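Local coordinates for dehydrogenase (Chromobacterium violaceum, PDB 3Q2I), which probably catalyses the NAD-dependent oxidation of the sugar 3-hydroxyl of UDP-GlcNAcA, a step in the biosynthesis of 2,3-diacetamido-2,3-dideoxy-D-mannuronic acid, at residues A[19-24]-A[44-49]; A[204-209]-A[348-353]; A[162-167]-A[241-246]. One frame throughout, in Å; residues are numbered along the deposited sequence. Where two conformers were deposited one is given.

Interaction 1 belongs to the NAD-binding Rossmann domain, whereas interactions 2 and 3 lie in the C-terminal alpha/beta domain and reach the same mixed sheet. Along the chain, interaction 1 closes before the others open; the segments of interactions 3 and 2 then alternate, in the order 162-167, 204-209, 241-246, 348-353. Interactions 1 and 3 have centres 28 Å apart, with the nearest atoms of their segments about 7 Å apart; the dinucleotide and the UDP-sugar bound at these two contacts meet between the two domains. Interaction 2 lies 36 Å from interaction 1 between centres, at the outermost strand 348-349, and concerns sheet edge and subunit contacts rather than ligands.

Interaction 1: A[19-24]-A[44-49]; sequences VGCGRI and VCDIDP. With NAI (1,4-dihydronicotinamide adenine dinucleotide), chain B.
The carboxylate of Asp-46 has its partners around its rim: Cys-21 N donates to OD2 over 2.6 Å, on the anti side and 19° out of the carboxylate plane, and Asp-48 N reaches OD1 in like manner, closing an Asx turn. Beyond the two oxygens stands the adenosine ribose of the dinucleotide, with O3B bonded to OD2 at 2.5 Å and O2B to OD1 at 2.7 Å. Each carboxylate oxygen thus takes one backbone amide and one ribose hydroxyl, which fixes the rotation of the group. CG lies anti to the backbone N (chi1 -157°), carrying the carboxylate to the glycine-rich turn. The adenine has the Ile-47 side chain spread over one face, CG2 lying 3.6 Å from N1A, while Val-19 CG2 comes obliquely to the C2A corner at 3.4 Å. That same methyl also packs on Cys-45 SG, at 3.7 Å. Behind the ribose, Gly-20 N binds Cys-45 O at 2.8 Å, continuing the parallel pairing of Val-19 with Cys-45. Farther along the turn, Arg-23 N and Ile-24 N each donate to a phosphate oxygen, O2A and O2N respectively, and Gly-22 lies close under O5B. A glycine-rich turn after the first strand, facing an acidic residue that grips the ribose diol from the end of the second, is the classic dinucleotide-binding motif of the Rossmann fold.

Interaction 2: A[204-209]-A[348-353]; sequences GPVESV and VSLPLD
Ser-208 and Ser-349 face each other as an antiparallel non-hydrogen-bonded pair, with Ser-208 CB 3.4 Å from Ser-349 OG, while Val-209 and Val-348 form the hydrogen-bonded pair next to them. In the latter both amides and both carbonyls are satisfied: Val-209 N donates to Val-348 O at 3.0 Å, and Val-348 N returns the bond to Val-209 O at 2.9 Å. A third bond, from Leu-350 N to Glu-207 O at 2.9 Å, carries the pairing past the end of strand 348-349. Two carbonyls are also met by CA-H groups, Val-348 O by Ser-208 CA at 3.2 Å and Glu-207 O by Ser-349 CA.

The remaining polar groups find their partners outside the two segments. Ser-208 OG is hydrogen-bonded to Tyr-212 OH of a neighbouring subunit, and Ser-349 OG makes a weak bond to Arg-343 O of another. Glu-207 OE1 pairs with Lys-231 NZ in a salt bridge, and Leu-350 O accepts from Arg-233 NH1. Apolar packing is lighter: Leu-350 CG lies anti to its carbonyl carbon (chi1 -64°), and CD1 comes up against Val-206, 3.7 Å from Val-206 O and 4.1 Å from Val-206 CG1, the two side chains crossing obliquely.

Glu-207 and Ser-208 together oppose Lys-231, a classic beta bulge in strand 206-214. A short terminal strand, added antiparallel beside that bulge, thus forms the outermost strand, within this chain, of the C-terminal domain's mixed sheet.

Interaction 3: A[162-167]-A[241-246]; sequences NVFWTR and NVTMLT. With HP7 ((2S,3S,4R,5R,6R)-5-acetamido-6-[[[(2R,3S,4R,5R)-5-(2,4-dioxopyrimidin-1-yl)-3,4-dihydroxy-oxolan-2-yl]methoxy-hydroxy-phosphoryl]oxy-hydroxy-phosphoryl]oxy-3,4-dihydroxy-oxane-2-carboxylic acid), chain C.
Strands 162-164 and 241-243 run parallel, their axes 11° apart and 4.8 Å at closest approach, and backbone bonds join Val-163 N to Asn-241 O, Thr-243 N to Val-163 O and Trp-165 N to Thr-243 O. They are the one parallel pair within the otherwise antiparallel sheet of the C-terminal alpha/beta domain, and the loops that follow them form part of the UDP-sugar pocket.

On one face of the sheet, Asn-162 and Asn-241 lie side by side with nearly coplanar amides. Asn-241 ND2 donates to Asn-162 OD1 at 2.9 Å, almost straight at 174°, and its other amide atom, OD1, is held by Thr-227 OG1. Next along this face, the Phe-164 ring takes Asn-241 CB at its edge, 3.8 Å from CE1. The other face carries Val-163, whose CG1 sits over the centre of the Trp-165 ring. Trp-165 CB meets Met-244 SD at 3.8 Å, the indole NE1 is bound by Val-269 O, and O7' of the sugar's acetamido group lies at the ring's edge by CH2.

Past the strands, Trp-165 O is gripped twice by Thr-246: OG1 comes from above the carbonyl plane at 2.8 Å and N from the same face. Arg-167 N binds Met-244 O, completing the join. Met-244, bent at chi2 and chi3, runs alongside the arginine, SD 3.7 Å from Arg-167 CG and beneath one guanidinium face; ribose O4C lies over the opposite face, toward its rim. A turn at chi2 (-63°) presents the guanidinium to the ligand, and NH2 braces it on Thr-166 O. Both NE and NH1 grasp the uronate oxygen O'P at the group's edge, and NH1 also donates to the ring oxygen O5' at 2.8 Å.

Interaction 1: A[19-24]-A[44-49]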
loop_
_atom_site.group_PDB
_atom_site.type_symbol
_atom_site.label_atom_id
_atom_site.label_comp_id
_atom_site.label_asym_id
_atom_site.label_seq_id
_atom_site.Cartn_x
_atom_site.Cartn_y
_atom_site.Cartn_z
ATOM N N VAL A 19 31.204 2.033 -33.969
ATOM C CA VAL A 19 30.590 0.710 -34.037
ATOM C C VAL A 19 29.085 0.835 -34.250
ATOM O O VAL A 19 28.421 1.647 -33.582
ATOM C CB VAL A 19 30.931 -0.168 -32.788
ATOM C CG1 VAL A 19 30.573 0.532 -31.501
ATOM C CG2 VAL A 19 30.326 -1.543 -32.884
ATOM N N GLY A 20 28.598 0.105 -35.243
ATOM C CA GLY A 20 27.193 0.212 -35.667
ATOM C C GLY A 20 26.929 1.094 -36.869
ATOM O O GLY A 20 26.628 2.277 -36.783
ATOM N N CYS A 21 27.088 0.480 -38.042
ATOM C CA CYS A 21 27.138 1.270 -39.244
ATOM C C CYS A 21 25.723 1.288 -39.840
ATOM O O CYS A 21 25.487 0.748 -40.935
ATOM C CB CYS A 21 28.057 0.556 -40.246
ATOM S SG CYS A 21 29.803 0.718 -39.778
ATOM N N GLY A 22 24.769 1.836 -39.092
ATOM C CA GLY A 22 23.395 1.982 -39.597
ATOM C C GLY A 22 22.963 3.390 -39.946
ATOM O O GLY A 22 23.752 4.228 -40.418
ATOM N N ARG A 23 21.684 3.672 -39.697
ATOM C CA ARG A 23 21.063 4.916 -40.045
ATOM C C ARG A 23 21.740 6.152 -39.473
ATOM O O ARG A 23 22.105 7.061 -40.255
ATOM C CB ARG A 23 19.544 4.851 -39.749
ATOM C CG ARG A 23 18.683 5.939 -40.376
ATOM C CD ARG A 23 17.197 5.722 -40.026
ATOM N NE ARG A 23 16.790 4.355 -40.336
ATOM C CZ ARG A 23 15.734 3.720 -39.826
ATOM N NH1 ARG A 23 14.929 4.289 -38.913
ATOM N NH2 ARG A 23 15.490 2.483 -40.248
ATOM N N ILE A 24 21.904 6.271 -38.139
ATOM C CA ILE A 24 22.437 7.566 -37.669
ATOM C C ILE A 24 23.956 7.608 -37.877
ATOM O O ILE A 24 24.533 8.689 -37.804
ATOM C CB ILE A 24 22.226 7.984 -36.162
ATOM C CG1 ILE A 24 22.184 6.808 -35.217
ATOM C CG2 ILE A 24 21.474 9.336 -35.981
ATOM C CD1 ILE A 24 23.329 5.889 -35.362
ATOM N N VAL A 44 35.939 1.251 -38.359
ATOM C CA VAL A 44 34.478 1.100 -38.283
ATOM C C VAL A 44 34.172 -0.365 -38.044
ATOM O O VAL A 44 34.947 -1.274 -38.388
ATOM C CB VAL A 44 33.701 1.643 -39.503
ATOM C CG1 VAL A 44 33.760 3.137 -39.573
ATOM C CG2 VAL A 44 34.171 0.967 -40.829
ATOM N N CYS A 45 33.027 -0.625 -37.389
ATOM C CA CYS A 45 32.695 -1.980 -37.002
ATOM C C CYS A 45 31.192 -2.202 -37.205
ATOM O O CYS A 45 30.383 -1.342 -36.835
ATOM C CB CYS A 45 33.011 -2.204 -35.517
ATOM S SG CYS A 45 32.436 -3.794 -34.909
ATOM N N ASP A 46 30.848 -3.334 -37.817
ATOM C CA ASP A 46 29.459 -3.795 -37.921
ATOM C C ASP A 46 29.380 -5.305 -38.062
ATOM O O ASP A 46 30.234 -5.931 -38.731
ATOM C CB ASP A 46 28.676 -3.044 -39.011
ATOM C CG ASP A 46 27.166 -3.083 -38.778
ATOM O OD1 ASP A 46 26.637 -4.207 -38.634
ATOM O OD2 ASP A 46 26.537 -2.010 -38.720
ATOM N N ILE A 47 28.420 -5.942 -37.388
ATOM C CA ILE A 47 28.319 -7.397 -37.502
ATOM C C ILE A 47 27.654 -7.811 -38.827
ATOM O O ILE A 47 27.566 -9.010 -39.129
ATOM C CB ILE A 47 27.555 -8.033 -36.304
ATOM C CG1 ILE A 47 26.137 -7.456 -36.212
ATOM C CG2 ILE A 47 28.363 -7.909 -35.026
ATOM C CD1 ILE A 47 25.242 -8.226 -35.220
ATOM N N ASP A 48 27.106 -6.850 -39.561
ATOM C CA ASP A 48 26.500 -7.142 -40.865
ATOM C C ASP A 48 27.497 -6.752 -41.969
ATOM O O ASP A 48 27.763 -5.568 -42.160
ATOM C CB ASP A 48 25.206 -6.344 -41.027
ATOM C CG ASP A 48 24.506 -6.634 -42.341
ATOM O OD1 ASP A 48 23.258 -6.654 -42.386
ATOM O OD2 ASP A 48 25.218 -6.857 -43.339
ATOM N N PRO A 49 28.044 -7.742 -42.689
ATOM C CA PRO A 49 29.038 -7.483 -43.745
ATOM C C PRO A 49 28.713 -6.372 -44.745
ATOM O O PRO A 49 29.568 -5.516 -45.042
ATOM C CB PRO A 49 29.139 -8.831 -44.431
ATOM C CG PRO A 49 28.918 -9.834 -43.318
ATOM C CD PRO A 49 27.920 -9.177 -42.384
HETATM P PA NAI B . 20.160 0.875 -37.126
HETATM O O1A NAI B . 19.398 -0.370 -36.924
HETATM O O2A NAI B . 19.994 1.682 -38.489
HETATM O O5B NAI B . 21.717 0.690 -36.938
HETATM C C5B NAI B . 22.003 -0.604 -36.487
HETATM C C4B NAI B . 23.489 -0.861 -36.698
HETATM O O4B NAI B . 24.146 -1.513 -35.597
HETATM C C3B NAI B . 23.268 -1.911 -37.788
HETATM O O3B NAI B . 24.059 -1.613 -38.947
HETATM C C2B NAI B . 23.512 -3.260 -37.091
HETATM O O2B NAI B . 23.977 -4.294 -37.950
HETATM C C1B NAI B . 24.608 -2.794 -36.103
HETATM N N9A NAI B . 24.856 -3.724 -35.027
HETATM C C8A NAI B . 23.913 -4.376 -34.269
HETATM N N7A NAI B . 24.526 -5.070 -33.352
HETATM C C5A NAI B . 25.881 -4.835 -33.394
HETATM C C6A NAI B . 27.010 -5.301 -32.689
HETATM N N6A NAI B . 26.904 -6.173 -31.625
HETATM N N1A NAI B . 28.225 -4.871 -33.067
HETATM C C2A NAI B . 28.341 -4.048 -34.089
HETATM N N3A NAI B . 27.327 -3.568 -34.806
HETATM C C4A NAI B . 26.082 -3.978 -34.484
HETATM O O3 NAI B . 19.771 1.876 -35.949
HETATM P PN NAI B . 19.956 3.409 -35.874
HETATM O O1N NAI B . 18.680 4.127 -36.211
HETATM O O2N NAI B . 21.229 3.950 -36.568
HETATM O O5D NAI B . 19.955 3.780 -34.289
HETATM C C5D NAI B . 21.249 3.571 -33.773
HETATM C C4D NAI B . 21.401 4.200 -32.391
HETATM O O4D NAI B . 21.325 5.616 -32.622
HETATM C C3D NAI B . 20.218 3.929 -31.419
HETATM O O3D NAI B . 20.774 3.941 -30.103
HETATM C C2D NAI B . 19.328 5.168 -31.576
HETATM O O2D NAI B . 18.628 5.489 -30.376
HETATM C C1D NAI B . 20.343 6.310 -31.873
HETATM N N1N NAI B . 19.766 7.405 -32.619
HETATM C C2N NAI B . 19.936 8.638 -32.191
HETATM C C3N NAI B . 19.342 9.738 -32.823
HETATM C C7N NAI B . 19.570 11.121 -32.348
HETATM O O7N NAI B . 18.816 12.060 -32.523
HETATM N N7N NAI B . 20.703 11.419 -31.647
HETATM C C4N NAI B . 18.463 9.463 -33.890
HETATM C C5N NAI B . 18.403 8.165 -34.366
HETATM C C6N NAI B . 19.048 7.143 -33.718
#

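Interaction 2: A[204-209]-A[348-353]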
loop_
_atom_site.group_PDB
_atom_site.type_symbol
_atom_site.label_atom_id
_atom_site.label_comp_id
_atom_site.label_asym_id
_atom_site.label_seq_id
_atom_site.Cartn_x
_atom_site.Cartn_y
_atom_site.Cartn_z
ATOM N N GLY A 204 14.423 22.218 -14.499
ATOM C CA GLY A 204 15.119 22.011 -13.229
ATOM C C GLY A 204 14.792 20.649 -12.595
ATOM O O GLY A 204 14.173 19.785 -13.222
ATOM N N PRO A 205 15.244 20.448 -11.355
ATOM C CA PRO A 205 15.114 19.130 -10.742
ATOM C C PRO A 205 13.658 18.724 -10.576
ATOM O O PRO A 205 12.862 19.483 -10.027
ATOM C CB PRO A 205 15.739 19.334 -9.362
ATOM C CG PRO A 205 16.742 20.500 -9.583
ATOM C CD PRO A 205 16.045 21.390 -10.545
ATOM N N VAL A 206 13.356 17.485 -10.983
ATOM C CA VAL A 206 12.019 16.903 -10.877
ATOM C C VAL A 206 11.911 16.191 -9.528
ATOM O O VAL A 206 12.853 15.526 -9.051
ATOM C CB VAL A 206 11.756 15.941 -12.055
ATOM C CG1 VAL A 206 10.477 15.088 -11.775
ATOM C CG2 VAL A 206 11.692 16.737 -13.390
ATOM N N GLU A 207 10.767 16.341 -8.887
ATOM C CA GLU A 207 10.462 15.671 -7.626
ATOM C C GLU A 207 9.816 14.311 -7.861
ATOM O O GLU A 207 10.307 13.313 -7.344
ATOM C CB GLU A 207 9.479 16.523 -6.803
ATOM C CG GLU A 207 9.238 15.893 -5.434
ATOM C CD GLU A 207 8.482 16.808 -4.514
ATOM O OE1 GLU A 207 7.299 16.550 -4.248
ATOM O OE2 GLU A 207 9.050 17.842 -4.123
ATOM N N SER A 208 8.820 14.254 -8.760
ATOM C CA SER A 208 8.114 12.968 -8.966
ATOM C C SER A 208 7.361 13.023 -10.297
ATOM O O SER A 208 7.141 14.137 -10.844
ATOM C CB SER A 208 7.198 12.620 -7.785
ATOM O OG SER A 208 6.109 13.557 -7.682
ATOM N N VAL A 209 6.982 11.840 -10.773
ATOM C CA VAL A 209 6.140 11.749 -11.958
ATOM C C VAL A 209 5.016 10.761 -11.705
ATOM O O VAL A 209 5.129 9.843 -10.883
ATOM C CB VAL A 209 6.974 11.280 -13.183
ATOM C CG1 VAL A 209 8.100 12.276 -13.482
ATOM C CG2 VAL A 209 7.527 9.862 -12.964
ATOM N N VAL A 348 6.039 7.979 -8.824
ATOM C CA VAL A 348 7.433 7.539 -8.539
ATOM C C VAL A 348 8.263 8.781 -8.285
ATOM O O VAL A 348 8.249 9.739 -9.096
ATOM C CB VAL A 348 8.026 6.776 -9.753
ATOM C CG1 VAL A 348 9.502 6.521 -9.493
ATOM C CG2 VAL A 348 7.330 5.444 -9.894
ATOM N N SER A 349 8.954 8.793 -7.130
ATOM C CA SER A 349 9.710 9.985 -6.739
ATOM C C SER A 349 11.218 9.785 -6.888
ATOM O O SER A 349 11.727 8.668 -6.957
ATOM C CB SER A 349 9.410 10.375 -5.287
ATOM O OG SER A 349 8.006 10.625 -5.187
ATOM N N LEU A 350 11.904 10.922 -7.033
ATOM C CA LEU A 350 13.350 10.971 -7.325
ATOM C C LEU A 350 14.085 11.529 -6.105
ATOM O O LEU A 350 13.527 12.227 -5.280
ATOM C CB LEU A 350 13.608 11.910 -8.490
ATOM C CG LEU A 350 12.973 11.457 -9.806
ATOM C CD1 LEU A 350 13.396 12.379 -10.868
ATOM C CD2 LEU A 350 13.318 10.017 -10.206
ATOM N N PRO A 351 15.412 11.252 -6.010
ATOM C CA PRO A 351 16.182 10.401 -6.899
ATOM C C PRO A 351 15.834 8.938 -6.689
ATOM O O PRO A 351 15.415 8.521 -5.628
ATOM C CB PRO A 351 17.639 10.633 -6.413
ATOM C CG PRO A 351 17.478 10.989 -4.947
ATOM C CD PRO A 351 16.191 11.775 -4.877
ATOM N N LEU A 352 16.112 8.128 -7.688
ATOM C CA LEU A 352 15.819 6.684 -7.593
ATOM C C LEU A 352 16.660 5.950 -6.562
ATOM O O LEU A 352 16.208 4.982 -5.986
ATOM C CB LEU A 352 16.021 6.067 -8.979
ATOM C CG LEU A 352 14.963 6.501 -10.005
ATOM C CD1 LEU A 352 15.325 5.723 -11.292
ATOM C CD2 LEU A 352 13.537 6.125 -9.552
ATOM N N ASP A 353 17.870 6.450 -6.343
ATOM C CA ASP A 353 18.773 5.765 -5.415
ATOM C C ASP A 353 19.282 6.601 -4.250
ATOM O O ASP A 353 19.669 7.769 -4.425
ATOM C CB ASP A 353 19.980 5.292 -6.213
ATOM C CG ASP A 353 19.611 4.186 -7.218
ATOM O OD1 ASP A 353 18.582 3.456 -7.079
ATOM O OD2 ASP A 353 20.446 3.938 -8.077
#

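Interaction 3: A[162-167]-A[241-246]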
loop_
_atom_site.group_PDB
_atom_site.type_symbol
_atom_site.label_atom_id
_atom_site.label_comp_id
_atom_site.label_asym_id
_atom_site.label_seq_id
_atom_site.Cartn_x
_atom_site.Cartn_y
_atom_site.Cartn_z
ATOM N N ASN A 162 4.401 18.558 -25.876
ATOM C CA ASN A 162 3.637 17.654 -26.733
ATOM C C ASN A 162 4.538 17.164 -27.833
ATOM O O ASN A 162 5.265 17.945 -28.449
ATOM C CB ASN A 162 2.452 18.324 -27.430
ATOM C CG ASN A 162 1.393 18.781 -26.452
ATOM O OD1 ASN A 162 1.113 18.127 -25.456
ATOM N ND2 ASN A 162 0.709 19.860 -26.806
ATOM N N VAL A 163 4.539 15.875 -28.055
ATOM C CA VAL A 163 5.231 15.266 -29.225
ATOM C C VAL A 163 4.180 14.409 -29.894
ATOM O O VAL A 163 3.920 13.267 -29.476
ATOM C CB VAL A 163 6.468 14.465 -28.827
ATOM C CG1 VAL A 163 7.170 13.897 -30.118
ATOM C CG2 VAL A 163 7.448 15.421 -28.079
ATOM N N PHE A 164 3.600 14.979 -30.960
ATOM C CA PHE A 164 2.503 14.300 -31.681
ATOM C C PHE A 164 3.060 13.956 -33.072
ATOM O O PHE A 164 3.037 14.789 -33.973
ATOM C CB PHE A 164 1.284 15.203 -31.797
ATOM C CG PHE A 164 0.700 15.658 -30.455
ATOM C CD1 PHE A 164 0.776 14.819 -29.333
ATOM C CD2 PHE A 164 0.018 16.851 -30.326
ATOM C CE1 PHE A 164 0.216 15.205 -28.112
ATOM C CE2 PHE A 164 -0.549 17.228 -29.100
ATOM C CZ PHE A 164 -0.482 16.364 -28.005
ATOM N N TRP A 165 3.626 12.768 -33.179
ATOM C CA TRP A 165 4.377 12.361 -34.353
ATOM C C TRP A 165 3.804 11.087 -34.958
ATOM O O TRP A 165 2.799 10.513 -34.494
ATOM C CB TRP A 165 5.841 12.137 -33.943
ATOM C CG TRP A 165 6.657 13.406 -33.774
ATOM C CD1 TRP A 165 6.286 14.731 -33.941
ATOM C CD2 TRP A 165 8.039 13.420 -33.432
ATOM N NE1 TRP A 165 7.365 15.553 -33.695
ATOM C CE2 TRP A 165 8.443 14.768 -33.356
ATOM C CE3 TRP A 165 8.962 12.411 -33.105
ATOM C CZ2 TRP A 165 9.756 15.130 -33.018
ATOM C CZ3 TRP A 165 10.272 12.769 -32.778
ATOM C CH2 TRP A 165 10.657 14.133 -32.734
ATOM N N THR A 166 4.461 10.594 -36.010
ATOM C CA THR A 166 3.909 9.462 -36.714
ATOM C C THR A 166 4.963 8.443 -37.047
ATOM O O THR A 166 5.950 8.808 -37.686
ATOM C CB THR A 166 3.299 9.913 -38.069
ATOM O OG1 THR A 166 2.378 10.974 -37.836
ATOM C CG2 THR A 166 2.650 8.727 -38.743
ATOM N N ARG A 167 4.786 7.186 -36.638
ATOM C CA ARG A 167 5.712 6.098 -36.955
ATOM C C ARG A 167 4.846 4.916 -37.346
ATOM O O ARG A 167 4.035 4.428 -36.558
ATOM C CB ARG A 167 6.582 5.658 -35.765
ATOM C CG ARG A 167 7.491 6.728 -35.225
ATOM C CD ARG A 167 8.505 7.171 -36.268
ATOM N NE ARG A 167 9.479 8.123 -35.746
ATOM C CZ ARG A 167 9.332 9.435 -35.800
ATOM N NH1 ARG A 167 10.308 10.208 -35.323
ATOM N NH2 ARG A 167 8.236 9.994 -36.309
ATOM N N ASN A 241 3.004 14.842 -23.235
ATOM C CA ASN A 241 2.073 13.951 -23.942
ATOM C C ASN A 241 2.769 13.525 -25.214
ATOM O O ASN A 241 3.372 14.382 -25.911
ATOM C CB ASN A 241 0.848 14.749 -24.387
ATOM C CG ASN A 241 0.136 15.370 -23.238
ATOM O OD1 ASN A 241 -0.250 14.683 -22.295
ATOM N ND2 ASN A 241 -0.015 16.688 -23.268
ATOM N N VAL A 242 2.795 12.230 -25.502
ATOM C CA VAL A 242 3.458 11.760 -26.706
ATOM C C VAL A 242 2.595 10.725 -27.431
ATOM O O VAL A 242 2.011 9.837 -26.789
ATOM C CB VAL A 242 4.859 11.236 -26.361
ATOM C CG1 VAL A 242 5.652 12.331 -25.655
ATOM C CG2 VAL A 242 4.810 10.019 -25.418
ATOM N N THR A 243 2.536 10.770 -28.771
ATOM C CA THR A 243 2.055 9.588 -29.472
ATOM C C THR A 243 2.786 9.494 -30.789
ATOM O O THR A 243 3.195 10.537 -31.302
ATOM C CB THR A 243 0.534 9.573 -29.744
ATOM O OG1 THR A 243 0.149 8.321 -30.347
ATOM C CG2 THR A 243 0.112 10.833 -30.535
ATOM N N MET A 244 3.011 8.270 -31.247
ATOM C CA MET A 244 3.563 8.003 -32.603
ATOM C C MET A 244 2.424 7.632 -33.552
ATOM O O MET A 244 2.674 7.114 -34.655
ATOM C CB MET A 244 4.632 6.904 -32.549
ATOM C CG MET A 244 5.874 7.282 -31.773
ATOM S SD MET A 244 6.678 8.807 -32.311
ATOM C CE MET A 244 6.594 9.867 -30.872
ATOM N N LEU A 245 1.184 7.879 -33.156
ATOM C CA LEU A 245 0.048 7.376 -33.949
ATOM C C LEU A 245 -0.685 8.535 -34.611
ATOM O O LEU A 245 -1.853 8.374 -34.977
ATOM C CB LEU A 245 -0.980 6.671 -33.040
ATOM C CG LEU A 245 -0.384 5.505 -32.258
ATOM C CD1 LEU A 245 -1.482 4.837 -31.434
ATOM C CD2 LEU A 245 0.362 4.520 -33.166
ATOM N N THR A 246 -0.020 9.669 -34.828
ATOM C CA THR A 246 -0.732 10.871 -35.265
ATOM C C THR A 246 -1.150 10.755 -36.748
ATOM O O THR A 246 -0.362 10.319 -37.609
ATOM C CB THR A 246 0.166 12.091 -35.144
ATOM O OG1 THR A 246 0.672 12.184 -33.785
ATOM C CG2 THR A 246 -0.624 13.344 -35.476
HETATM N N1 HP7 C . 8.037 9.234 -40.107
HETATM C C2 HP7 C . 6.800 9.078 -40.576
HETATM O O2 HP7 C . 6.416 7.935 -40.936
HETATM N N3 HP7 C . 5.968 10.116 -40.708
HETATM C C4 HP7 C . 6.363 11.347 -40.353
HETATM O O4 HP7 C . 5.562 12.291 -40.554
HETATM C C5 HP7 C . 7.650 11.546 -39.845
HETATM C C6 HP7 C . 8.486 10.443 -39.740
HETATM P PA HP7 C . 12.599 11.360 -39.008
HETATM P PB HP7 C . 14.693 11.914 -37.207
HETATM O "O'P" HP7 C . 12.058 7.947 -34.630
HETATM O "O'Q" HP7 C . 13.998 6.908 -34.714
HETATM C "C1'" HP7 C . 13.663 11.634 -34.812
HETATM O O1A HP7 C . 11.743 12.613 -38.904
HETATM O O1B HP7 C . 14.257 13.359 -37.243
HETATM C C1C HP7 C . 8.874 8.039 -39.935
HETATM C "C2'" HP7 C . 14.143 12.039 -33.407
HETATM N "N2'" HP7 C . 14.989 13.232 -33.472
HETATM O O2A HP7 C . 13.564 11.142 -40.140
HETATM O O2B HP7 C . 15.976 11.428 -37.851
HETATM C C2C HP7 C . 9.692 7.690 -41.172
HETATM O O2C HP7 C . 9.649 6.260 -41.241
HETATM C "C3'" HP7 C . 14.922 10.907 -32.751
HETATM O "O3'" HP7 C . 15.031 11.256 -31.350
HETATM O O3A HP7 C . 13.409 11.064 -37.654
HETATM O O3B HP7 C . 14.824 11.476 -35.640
HETATM C C3C HP7 C . 11.103 8.093 -40.779
HETATM O O3C HP7 C . 12.070 7.264 -41.426
HETATM C "C4'" HP7 C . 14.169 9.571 -32.864
HETATM O "O4'" HP7 C . 14.943 8.467 -32.410
HETATM C C4C HP7 C . 11.151 7.885 -39.269
HETATM O O4C HP7 C . 9.835 8.338 -38.919
HETATM C "C5'" HP7 C . 13.944 9.320 -34.369
HETATM O "O5'" HP7 C . 13.043 10.346 -34.778
HETATM C C5C HP7 C . 12.159 8.823 -38.642
HETATM O O5C HP7 C . 11.607 10.102 -38.931
HETATM C "C6'" HP7 C . 13.312 7.968 -34.594
HETATM C "C7'" HP7 C . 14.774 14.402 -32.875
HETATM O "O7'" HP7 C . 13.875 14.660 -32.063
HETATM C "C8'" HP7 C . 15.753 15.495 -33.233
#